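Side-chain contacts in tubulin-like protein CetZ1 (Haloferax volcanii, PDB 4B46), which binds GTP, belongs to the tubulin/FtsZ superfamily of GTPases, and controls cell shape, being essential for the rod-shaped cells that swim efficiently: residues V68-E73 against T147-R152; K121-K124 against P130-G133; R313-I318 against M325-G330. One frame throughout, in Å; residues are numbered along the deposited sequence.

The three contacts run from the nucleotide pocket to the far edge of the C-terminal domain. Interaction 1 is partly buried and polar: asparagines and waters link a loop beside GDP to helix 144-160. Interaction 2 is buried and apolar; it packs helix 111-126 on strand 131-137, about 13 Å from interaction 1 between nearest atoms. Interaction 3 lies at the surface and mixes an arginine grip on a backbone carbonyl with apolar packing. Interactions 2 and 3 both join a helix to the following strand of a beta-alpha-beta unit, and both reach the same mixed sheet. Interactions 1 and 3 lie on opposite sides of the chain's centre.

Interaction 1: residues V68-E73 against T147-R152; sequences VGADNE and TLNAAR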
ATOM      1  N   VAL A  68      10.780  -3.143  19.872  1.00 23.47           N
ATOM      2  CA  VAL A  68      11.070  -4.566  19.988  1.00 22.26           C
ATOM      3  C   VAL A  68      12.207  -4.963  19.058  1.00 20.44           C
ATOM      4  O   VAL A  68      12.492  -6.150  18.886  1.00 19.01           O
ATOM      5  CB  VAL A  68       9.839  -5.444  19.681  1.00 21.17           C
ATOM      6  CG1 VAL A  68       8.639  -5.034  20.552  1.00 18.25           C
ATOM      7  CG2 VAL A  68       9.486  -5.389  18.203  1.00 23.82           C
ATOM      8  N   GLY A  69      12.872  -3.968  18.474  1.00 22.90           N
ATOM      9  CA  GLY A  69      13.928  -4.243  17.516  1.00 21.39           C
ATOM     10  C   GLY A  69      13.313  -4.987  16.342  1.00 24.73           C
ATOM     11  O   GLY A  69      12.304  -4.555  15.792  1.00 28.41           O
ATOM     12  N   ALA A  70      13.891  -6.127  15.991  1.00 24.18           N
ATOM     13  CA  ALA A  70      13.398  -6.913  14.865  1.00 24.05           C
ATOM     14  C   ALA A  70      12.829  -8.236  15.360  1.00 26.92           C
ATOM     15  O   ALA A  70      12.844  -9.243  14.649  1.00 22.32           O
ATOM     16  CB  ALA A  70      14.521  -7.157  13.861  1.00 22.81           C
ATOM     17  N   ASP A  71      12.322  -8.222  16.588  1.00 21.41           N
ATOM     18  CA  ASP A  71      11.718  -9.402  17.181  1.00 16.72           C
ATOM     19  C   ASP A  71      10.236  -9.337  16.848  1.00 19.53           C
ATOM     20  O   ASP A  71       9.443  -8.763  17.599  1.00 18.89           O
ATOM     21  CB  ASP A  71      11.926  -9.365  18.699  1.00 18.77           C
ATOM     22  CG  ASP A  71      11.488 -10.645  19.395  1.00 27.36           C
ATOM     23  OD1 ASP A  71      10.699 -11.425  18.815  1.00 25.88           O
ATOM     24  OD2 ASP A  71      11.933 -10.861  20.546  1.00 28.20           O
ATOM     25  N   ASN A  72       9.854  -9.908  15.717  1.00 22.03           N
ATOM     26  CA  ASN A  72       8.467  -9.780  15.301  1.00 20.50           C
ATOM     27  C   ASN A  72       7.522 -10.672  16.107  1.00 20.49           C
ATOM     28  O   ASN A  72       6.337 -10.372  16.232  1.00 18.70           O
ATOM     29  CB  ASN A  72       8.303  -9.900  13.778  1.00 19.50           C
ATOM     30  CG  ASN A  72       8.581 -11.290  13.247  1.00 18.58           C
ATOM     31  OD1 ASN A  72       9.094 -12.149  13.946  1.00 23.87           O
ATOM     32  ND2 ASN A  72       8.258 -11.505  11.970  1.00 25.38           N
ATOM     33  N   GLU A  73       8.058 -11.731  16.705  1.00 18.70           N
ATOM     34  CA  GLU A  73       7.256 -12.568  17.588  1.00 19.93           C
ATOM     35  C   GLU A  73       6.791 -11.755  18.797  1.00 25.72           C
ATOM     36  O   GLU A  73       5.624 -11.825  19.202  1.00 20.19           O
ATOM     37  CB  GLU A  73       8.065 -13.782  18.038  1.00 31.36           C
ATOM     38  CG  GLU A  73       7.273 -14.815  18.822  1.00 48.44           C
ATOM     39  CD  GLU A  73       8.078 -16.084  19.072  1.00 65.45           C
ATOM     40  OE1 GLU A  73       8.408 -16.788  18.093  1.00 71.48           O
ATOM     41  OE2 GLU A  73       8.383 -16.378  20.248  1.00 71.30           O
ATOM     42  N   THR A 147      14.788 -10.527   5.986  1.00 18.10           N
ATOM     43  CA  THR A 147      14.130 -11.342   4.973  1.00 17.31           C
ATOM     44  C   THR A 147      13.233 -12.401   5.627  1.00 19.26           C
ATOM     45  O   THR A 147      12.093 -12.611   5.202  1.00 17.17           O
ATOM     46  CB  THR A 147      15.170 -12.029   4.074  1.00 19.38           C
ATOM     47  OG1 THR A 147      16.059 -11.035   3.559  1.00 22.40           O
ATOM     48  CG2 THR A 147      14.498 -12.749   2.922  1.00 21.02           C
ATOM     49  N   LEU A 148      13.760 -13.063   6.657  1.00 16.29           N
ATOM     50  CA  LEU A 148      13.000 -14.064   7.409  1.00 21.19           C
ATOM     51  C   LEU A 148      11.767 -13.463   8.086  1.00 18.53           C
ATOM     52  O   LEU A 148      10.680 -14.040   8.018  1.00 17.72           O
ATOM     53  CB  LEU A 148      13.885 -14.760   8.448  1.00 17.38           C
ATOM     54  CG  LEU A 148      13.250 -15.842   9.335  1.00 24.00           C
ATOM     55  CD1 LEU A 148      12.584 -16.939   8.515  1.00 19.40           C
ATOM     56  CD2 LEU A 148      14.289 -16.451  10.294  1.00 27.23           C
ATOM     57  N   ASN A 149      11.933 -12.324   8.753  1.00 15.12           N
ATOM     58  CA  ASN A 149      10.781 -11.646   9.349  1.00 14.54           C
ATOM     59  C   ASN A 149       9.711 -11.357   8.315  1.00 18.73           C
ATOM     60  O   ASN A 149       8.526 -11.538   8.580  1.00 15.58           O
ATOM     61  CB  ASN A 149      11.179 -10.339  10.025  1.00 14.32           C
ATOM     62  CG  ASN A 149      11.876 -10.562  11.356  1.00 25.09           C
ATOM     63  OD1 ASN A 149      11.833 -11.653  11.913  1.00 20.97           O
ATOM     64  ND2 ASN A 149      12.513  -9.523  11.868  1.00 15.13           N
ATOM     65  N   ALA A 150      10.132 -10.925   7.126  1.00 18.81           N
ATOM     66  CA  ALA A 150       9.181 -10.534   6.095  1.00 16.68           C
ATOM     67  C   ALA A 150       8.419 -11.745   5.592  1.00 19.73           C
ATOM     68  O   ALA A 150       7.200 -11.690   5.384  1.00 21.06           O
ATOM     69  CB  ALA A 150       9.891  -9.838   4.947  1.00 14.33           C
ATOM     70  N   ALA A 151       9.150 -12.834   5.401  1.00 14.53           N
ATOM     71  CA  ALA A 151       8.576 -14.097   4.964  1.00 17.75           C
ATOM     72  C   ALA A 151       7.485 -14.558   5.940  1.00 23.71           C
ATOM     73  O   ALA A 151       6.372 -14.880   5.530  1.00 21.29           O
ATOM     74  CB  ALA A 151       9.675 -15.157   4.846  1.00 17.10           C
ATOM     75  N   ARG A 152       7.809 -14.585   7.231  1.00 18.59           N
ATOM     76  CA  ARG A 152       6.832 -14.968   8.255  1.00 20.59           C
ATOM     77  C   ARG A 152       5.664 -14.002   8.372  1.00 18.62           C
ATOM     78  O   ARG A 152       4.518 -14.421   8.509  1.00 23.69           O
ATOM     79  CB  ARG A 152       7.505 -15.112   9.611  1.00 17.28           C
ATOM     80  CG  ARG A 152       8.439 -16.279   9.668  1.00 18.51           C
ATOM     81  CD  ARG A 152       9.075 -16.367  11.034  1.00 27.05           C
ATOM     82  NE  ARG A 152       9.804 -17.609  11.218  1.00 27.66           N
ATOM     83  CZ  ARG A 152      10.897 -17.717  11.964  1.00 26.77           C
ATOM     84  NH1 ARG A 152      11.389 -16.649  12.580  1.00 28.66           N
ATOM     85  NH2 ARG A 152      11.496 -18.885  12.086  1.00 27.44           N
TER
HETATM   86  O   HOH W   1      12.316 -11.918  14.552  1.00 32.66           O
HETATM   87  O   HOH W   2      10.522 -13.967  12.311  1.00 28.58           O
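N149 reaches from helix 144-160 to A70, in a loop beside the GDP pocket of the tubulin/FtsZ GTPase domain. This loop makes a type II' beta turn from V68 to D71, and its G69 touches GDP. The tight side is the N149 amide. Its ND2 donates to the backbone A70 O at 2.8 Å, with an N-H...O angle of 144°. The carbonyl lies somewhat off the amide plane, and ND2 also bonds G108 O. A chi1 of 69° sets the N72 amide alongside, running opposite to that of N149. The two amide planes are 36° apart. N72 OD1 and N149 OD1 are both acceptors and stay 3.4 Å apart. N72 ND2 donates to S113 OG, on helix 111-126. The looser side, where two waters mediate, lies at the amide oxygens. Water 1 lies 2.7 Å from both A70 O and N149 OD1, between loop and helix. Water 2 donates to N72 OD1 and N149 OD1, which probably eases the approach of these two acceptors. R152 is exposed, and L148 CD1 sits over the centre of one face of its guanidinium. Water 2 sits in plane at the edge of that group, accepting from R152 NH1 at 2.8 Å.

Interaction 2: residues K121-K124 against P130-G133; sequences KHLK and PVYG
V131 turns its side chain toward helix 111-126 and meets two consecutive residues there, L123 and K124. One methyl does most of the work. V131 CG2 lies 3.8 Å from L123 CB and 3.8 Å from K124 CG. V131 CB is also 3.8 Å from K124 CG, so the valine touches the start of the lysine chain with both its branch point and a methyl. The K124 and V131 side chains cross obliquely. The contact is wholly apolar: even the lysine takes part through its methylenes.

The torsions explain which atoms meet. V131 has CG1 anti to the backbone N (chi1 174°), which places CG2 beside that nitrogen and against the helix. K124 is extended only at chi2 and then bends at chi3 and chi4, 62° and 59°. With these bends NZ reaches a salt bridge with D162. The same carboxylate takes the backbone N of V131 through its other oxygen. D162 therefore holds both the lysine end and the strand start, and so probably fixes K124 and V131 relative to each other.

L123 is buried and looks further into the core, touching F101 and V103 of strand 100-106 and I90 of helix 83-90. The contact belongs to the beta-alpha-beta unit of strand 100-106, helix 111-126 and strand 131-137 in the Rossmann-like GTPase domain. On strand 131-137, the next residue, Y132, packs against helix 216-223, while V131 faces helix 111-126.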
ATOM      1  N   LYS A 121      -6.630  -8.559  11.612  1.00 15.05           N
ATOM      2  CA  LYS A 121      -7.571  -9.547  12.118  1.00 16.51           C
ATOM      3  C   LYS A 121      -8.583  -8.909  13.080  1.00 22.01           C
ATOM      4  O   LYS A 121      -9.785  -9.172  13.001  1.00 19.38           O
ATOM      5  CB  LYS A 121      -6.814 -10.683  12.814  1.00 18.69           C
ATOM      6  CG  LYS A 121      -7.692 -11.872  13.154  1.00 30.79           C
ATOM      7  CD  LYS A 121      -6.915 -12.964  13.872  1.00 36.47           C
ATOM      8  CE  LYS A 121      -7.836 -14.119  14.242  1.00 42.73           C
ATOM      9  NZ  LYS A 121      -7.175 -15.115  15.129  1.00 49.53           N
ATOM     10  N   HIS A 122      -8.085  -8.065  13.980  1.00 22.74           N
ATOM     11  CA  HIS A 122      -8.932  -7.359  14.943  1.00 25.27           C
ATOM     12  C   HIS A 122      -9.957  -6.483  14.220  1.00 17.51           C
ATOM     13  O   HIS A 122     -11.142  -6.464  14.576  1.00 19.64           O
ATOM     14  CB  HIS A 122      -8.049  -6.515  15.869  1.00 19.54           C
ATOM     15  CG  HIS A 122      -8.795  -5.486  16.662  1.00 19.81           C
ATOM     16  ND1 HIS A 122      -9.376  -5.759  17.881  1.00 21.64           N
ATOM     17  CD2 HIS A 122      -9.029  -4.175  16.418  1.00 21.95           C
ATOM     18  CE1 HIS A 122      -9.954  -4.664  18.348  1.00 25.88           C
ATOM     19  NE2 HIS A 122      -9.762  -3.690  17.478  1.00 24.71           N
ATOM     20  N   LEU A 123      -9.498  -5.760  13.202  1.00 16.14           N
ATOM     21  CA  LEU A 123     -10.383  -4.881  12.439  1.00 18.70           C
ATOM     22  C   LEU A 123     -11.490  -5.634  11.693  1.00 22.04           C
ATOM     23  O   LEU A 123     -12.653  -5.209  11.698  1.00 20.56           O
ATOM     24  CB  LEU A 123      -9.584  -4.030  11.462  1.00 20.52           C
ATOM     25  CG  LEU A 123      -8.678  -2.977  12.093  1.00 21.88           C
ATOM     26  CD1 LEU A 123      -7.833  -2.279  11.023  1.00 19.40           C
ATOM     27  CD2 LEU A 123      -9.518  -1.978  12.854  1.00 17.88           C
ATOM     28  N   LYS A 124     -11.139  -6.750  11.059  1.00 16.38           N
ATOM     29  CA  LYS A 124     -12.131  -7.551  10.330  1.00 19.60           C
ATOM     30  C   LYS A 124     -13.153  -8.161  11.277  1.00 20.03           C
ATOM     31  O   LYS A 124     -14.285  -8.475  10.890  1.00 18.48           O
ATOM     32  CB  LYS A 124     -11.440  -8.647   9.503  1.00 19.12           C
ATOM     33  CG  LYS A 124     -10.843  -8.120   8.199  1.00 23.04           C
ATOM     34  CD  LYS A 124     -10.403  -9.237   7.251  1.00 23.98           C
ATOM     35  CE  LYS A 124     -11.561 -10.108   6.816  1.00 31.02           C
ATOM     36  NZ  LYS A 124     -12.607  -9.312   6.121  1.00 36.90           N
ATOM     37  N   PRO A 130     -14.178  -3.245   4.090  1.00 14.96           N
ATOM     38  CA  PRO A 130     -12.963  -3.987   3.702  1.00 14.13           C
ATOM     39  C   PRO A 130     -11.733  -3.527   4.482  1.00 18.03           C
ATOM     40  O   PRO A 130     -11.616  -2.341   4.797  1.00 18.92           O
ATOM     41  CB  PRO A 130     -12.789  -3.631   2.219  1.00 16.09           C
ATOM     42  CG  PRO A 130     -14.159  -3.234   1.748  1.00 17.05           C
ATOM     43  CD  PRO A 130     -14.810  -2.569   2.943  1.00 19.49           C
ATOM     44  N   VAL A 131     -10.832  -4.457   4.794  1.00 15.37           N
ATOM     45  CA  VAL A 131      -9.580  -4.129   5.461  1.00 13.22           C
ATOM     46  C   VAL A 131      -8.434  -4.580   4.565  1.00 16.53           C
ATOM     47  O   VAL A 131      -8.249  -5.777   4.324  1.00 17.04           O
ATOM     48  CB  VAL A 131      -9.457  -4.817   6.852  1.00 13.08           C
ATOM     49  CG1 VAL A 131      -8.070  -4.584   7.470  1.00 15.86           C
ATOM     50  CG2 VAL A 131     -10.590  -4.347   7.805  1.00 17.17           C
ATOM     51  N   TYR A 132      -7.690  -3.617   4.044  1.00 14.03           N
ATOM     52  CA  TYR A 132      -6.566  -3.928   3.172  1.00 14.66           C
ATOM     53  C   TYR A 132      -5.252  -3.720   3.902  1.00 16.06           C
ATOM     54  O   TYR A 132      -5.184  -2.990   4.900  1.00 18.20           O
ATOM     55  CB  TYR A 132      -6.598  -3.067   1.907  1.00 15.68           C
ATOM     56  CG  TYR A 132      -7.901  -3.179   1.142  1.00 15.32           C
ATOM     57  CD1 TYR A 132      -8.357  -4.406   0.688  1.00 15.65           C
ATOM     58  CD2 TYR A 132      -8.679  -2.057   0.897  1.00 11.54           C
ATOM     59  CE1 TYR A 132      -9.558  -4.512  -0.003  1.00 12.42           C
ATOM     60  CE2 TYR A 132      -9.867  -2.146   0.204  1.00 11.96           C
ATOM     61  CZ  TYR A 132     -10.305  -3.379  -0.235  1.00 16.01           C
ATOM     62  OH  TYR A 132     -11.494  -3.473  -0.922  1.00 16.18           O
ATOM     63  N   GLY A 133      -4.225  -4.396   3.407  1.00 13.41           N
ATOM     64  CA  GLY A 133      -2.865  -4.229   3.895  1.00 14.45           C
ATOM     65  C   GLY A 133      -2.020  -3.572   2.816  1.00 14.30           C
ATOM     66  O   GLY A 133      -2.277  -3.743   1.620  1.00 12.42           O
TER

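Interaction 3: residues R313-I318 against M325-G330; sequences RGRKWI and MEVRGG
The R315 guanidinium meets the backbone of V327 at its edge. V327 O lies close to the guanidinium plane and is gripped side-on by two nitrogens. R315 NE donates to V327 O at 2.8 Å, coming in from one side of the carbonyl plane. R315 NH2 donates to the same oxygen at 2.8 Å and meets it almost head-on (C=O...N 171°). G329 N and R328 C approach the group obliquely. R315 CD lies 3.6 Å from G329 N; beyond it a bend at chi3 (61°) brings the group edge-on to the V327 carbonyl. A CB at G329 would clash with R315 CG, so glycine suits this close passage. R315 NH1 forms a salt bridge with E312. Replacing R315 by an alanine is likely to leave V327 O without these two donors and E312 without this charged partner. Apolar packing continues beside the grip: V327 CG1 lies 3.9 Å from R315 CB and 4.1 Å from I318 CG2. R328, whose side chain leaves the strand on the other side, bridges E326 at 2.9 Å (NH1 to OE1). The helix and strand segments run nearly antiparallel, at 154°. They close the beta-alpha-beta unit of strands 294-301 and 326-333. I318 packs on A295 and L297 of the former, while R328 touches helix 216-223.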
ATOM      1  N   ARG A 313      -9.353   1.766 -25.346  1.00 23.16           N
ATOM      2  CA  ARG A 313      -8.209   1.097 -25.967  1.00 22.86           C
ATOM      3  C   ARG A 313      -7.254   0.571 -24.903  1.00 21.95           C
ATOM      4  O   ARG A 313      -6.683  -0.512 -25.048  1.00 21.40           O
ATOM      5  CB  ARG A 313      -7.451   2.036 -26.909  1.00 22.60           C
ATOM      6  CG  ARG A 313      -8.170   2.344 -28.220  1.00 32.27           C
ATOM      7  CD  ARG A 313      -7.292   3.193 -29.117  1.00 35.17           C
ATOM      8  NE  ARG A 313      -7.877   3.364 -30.443  1.00 45.86           N
ATOM      9  CZ  ARG A 313      -7.402   4.192 -31.369  1.00 49.14           C
ATOM     10  NH1 ARG A 313      -6.335   4.938 -31.109  1.00 46.37           N
ATOM     11  NH2 ARG A 313      -7.999   4.277 -32.553  1.00 49.62           N
ATOM     12  N   GLY A 314      -7.084   1.333 -23.825  1.00 19.42           N
ATOM     13  CA  GLY A 314      -6.183   0.925 -22.761  1.00 17.55           C
ATOM     14  C   GLY A 314      -6.643  -0.355 -22.080  1.00 24.68           C
ATOM     15  O   GLY A 314      -5.838  -1.252 -21.812  1.00 16.54           O
ATOM     16  N   ARG A 315      -7.946  -0.443 -21.808  1.00 18.11           N
ATOM     17  CA  ARG A 315      -8.524  -1.640 -21.199  1.00 19.27           C
ATOM     18  C   ARG A 315      -8.325  -2.873 -22.082  1.00 17.00           C
ATOM     19  O   ARG A 315      -7.941  -3.939 -21.592  1.00 18.38           O
ATOM     20  CB  ARG A 315     -10.021  -1.441 -20.912  1.00 16.84           C
ATOM     21  CG  ARG A 315     -10.331  -0.466 -19.786  1.00 16.46           C
ATOM     22  CD  ARG A 315     -11.849  -0.265 -19.652  1.00 23.19           C
ATOM     23  NE  ARG A 315     -12.529  -1.516 -19.326  1.00 21.51           N
ATOM     24  CZ  ARG A 315     -13.744  -1.842 -19.761  1.00 25.22           C
ATOM     25  NH1 ARG A 315     -14.415  -1.004 -20.540  1.00 28.53           N
ATOM     26  NH2 ARG A 315     -14.284  -3.004 -19.417  1.00 21.86           N
ATOM     27  N   LYS A 316      -8.605  -2.739 -23.374  1.00 17.85           N
ATOM     28  CA  LYS A 316      -8.395  -3.859 -24.297  1.00 23.84           C
ATOM     29  C   LYS A 316      -6.935  -4.297 -24.327  1.00 20.51           C
ATOM     30  O   LYS A 316      -6.632  -5.488 -24.289  1.00 23.37           O
ATOM     31  CB  LYS A 316      -8.849  -3.508 -25.714  1.00 27.02           C
ATOM     32  CG  LYS A 316     -10.354  -3.394 -25.860  1.00 36.62           C
ATOM     33  CD  LYS A 316     -10.749  -3.131 -27.301  1.00 33.44           C
ATOM     34  CE  LYS A 316     -12.257  -3.176 -27.465  1.00 43.42           C
ATOM     35  NZ  LYS A 316     -12.658  -2.850 -28.869  1.00 51.43           N
ATOM     36  N   TRP A 317      -6.031  -3.332 -24.404  1.00 18.10           N
ATOM     37  CA  TRP A 317      -4.608  -3.652 -24.434  1.00 21.44           C
ATOM     38  C   TRP A 317      -4.177  -4.367 -23.139  1.00 21.93           C
ATOM     39  O   TRP A 317      -3.436  -5.352 -23.177  1.00 22.00           O
ATOM     40  CB  TRP A 317      -3.778  -2.394 -24.717  1.00 18.23           C
ATOM     41  CG  TRP A 317      -2.303  -2.661 -24.904  1.00 20.22           C
ATOM     42  CD1 TRP A 317      -1.658  -2.939 -26.079  1.00 28.22           C
ATOM     43  CD2 TRP A 317      -1.295  -2.679 -23.882  1.00 23.88           C
ATOM     44  NE1 TRP A 317      -0.311  -3.125 -25.848  1.00 21.69           N
ATOM     45  CE2 TRP A 317      -0.066  -2.971 -24.508  1.00 24.56           C
ATOM     46  CE3 TRP A 317      -1.316  -2.478 -22.497  1.00 22.77           C
ATOM     47  CZ2 TRP A 317       1.132  -3.066 -23.798  1.00 23.67           C
ATOM     48  CZ3 TRP A 317      -0.123  -2.569 -21.795  1.00 26.59           C
ATOM     49  CH2 TRP A 317       1.084  -2.865 -22.450  1.00 23.79           C
ATOM     50  N   ILE A 318      -4.671  -3.899 -21.998  1.00 18.06           N
ATOM     51  CA  ILE A 318      -4.362  -4.553 -20.722  1.00 17.00           C
ATOM     52  C   ILE A 318      -4.869  -5.996 -20.699  1.00 19.23           C
ATOM     53  O   ILE A 318      -4.194  -6.902 -20.203  1.00 18.83           O
ATOM     54  CB  ILE A 318      -4.905  -3.737 -19.521  1.00 16.95           C
ATOM     55  CG1 ILE A 318      -4.081  -2.457 -19.369  1.00 17.16           C
ATOM     56  CG2 ILE A 318      -4.878  -4.558 -18.214  1.00 14.39           C
ATOM     57  CD1 ILE A 318      -4.658  -1.454 -18.408  1.00 15.23           C
ATOM     58  N   MET A 325      -9.475 -11.759 -15.884  1.00 31.92           N
ATOM     59  CA  MET A 325     -10.892 -12.092 -15.898  1.00 32.80           C
ATOM     60  C   MET A 325     -11.744 -10.853 -16.190  1.00 31.50           C
ATOM     61  O   MET A 325     -12.712 -10.911 -16.950  1.00 29.24           O
ATOM     62  CB  MET A 325     -11.267 -12.683 -14.543  1.00 27.94           C
ATOM     63  CG  MET A 325     -12.595 -13.408 -14.470  1.00 38.69           C
ATOM     64  SD  MET A 325     -13.026 -13.664 -12.730  1.00 67.46           S
ATOM     65  CE  MET A 325     -14.336 -14.878 -12.860  1.00 71.94           C
ATOM     66  N   GLU A 326     -11.371  -9.732 -15.584  1.00 29.12           N
ATOM     67  CA  GLU A 326     -12.130  -8.491 -15.699  1.00 22.24           C
ATOM     68  C   GLU A 326     -11.153  -7.333 -15.807  1.00 21.60           C
ATOM     69  O   GLU A 326     -10.128  -7.326 -15.133  1.00 18.27           O
ATOM     70  CB  GLU A 326     -13.020  -8.309 -14.456  1.00 18.19           C
ATOM     71  CG  GLU A 326     -14.070  -9.393 -14.317  1.00 21.40           C
ATOM     72  CD  GLU A 326     -14.719  -9.442 -12.944  1.00 26.70           C
ATOM     73  OE1 GLU A 326     -14.388  -8.602 -12.076  1.00 25.70           O
ATOM     74  OE2 GLU A 326     -15.562 -10.342 -12.738  1.00 29.64           O
ATOM     75  N   VAL A 327     -11.431  -6.373 -16.679  1.00 20.20           N
ATOM     76  CA  VAL A 327     -10.584  -5.192 -16.758  1.00 15.12           C
ATOM     77  C   VAL A 327     -11.442  -3.947 -16.684  1.00 21.45           C
ATOM     78  O   VAL A 327     -12.203  -3.651 -17.610  1.00 20.16           O
ATOM     79  CB  VAL A 327      -9.727  -5.137 -18.044  1.00 24.95           C
ATOM     80  CG1 VAL A 327      -8.876  -3.859 -18.045  1.00 16.71           C
ATOM     81  CG2 VAL A 327      -8.832  -6.377 -18.169  1.00 20.81           C
ATOM     82  N   ARG A 328     -11.324  -3.230 -15.573  1.00 18.44           N
ATOM     83  CA  ARG A 328     -12.088  -2.018 -15.371  1.00 19.52           C
ATOM     84  C   ARG A 328     -11.186  -0.846 -15.705  1.00 16.37           C
ATOM     85  O   ARG A 328      -9.963  -0.964 -15.663  1.00 17.67           O
ATOM     86  CB  ARG A 328     -12.586  -1.923 -13.924  1.00 19.94           C
ATOM     87  CG  ARG A 328     -13.550  -3.028 -13.504  1.00 17.49           C
ATOM     88  CD  ARG A 328     -13.751  -3.031 -11.976  1.00 16.66           C
ATOM     89  NE  ARG A 328     -14.929  -3.798 -11.576  1.00 16.03           N
ATOM     90  CZ  ARG A 328     -14.940  -5.117 -11.424  1.00 18.12           C
ATOM     91  NH1 ARG A 328     -13.837  -5.825 -11.634  1.00 18.24           N
ATOM     92  NH2 ARG A 328     -16.056  -5.736 -11.068  1.00 20.12           N
ATOM     93  N   GLY A 329     -11.787   0.285 -16.049  1.00 20.07           N
ATOM     94  CA  GLY A 329     -11.014   1.467 -16.358  1.00 21.40           C
ATOM     95  C   GLY A 329     -11.830   2.732 -16.233  1.00 28.43           C
ATOM     96  O   GLY A 329     -13.010   2.755 -16.580  1.00 33.96           O
ATOM     97  N   GLY A 330     -11.203   3.788 -15.731  1.00 23.55           N
ATOM     98  CA  GLY A 330     -11.837   5.090 -15.678  1.00 26.02           C
ATOM     99  C   GLY A 330     -10.821   6.170 -15.398  1.00 26.52           C
ATOM    100  O   GLY A 330      -9.615   5.908 -15.393  1.00 23.72           O
TER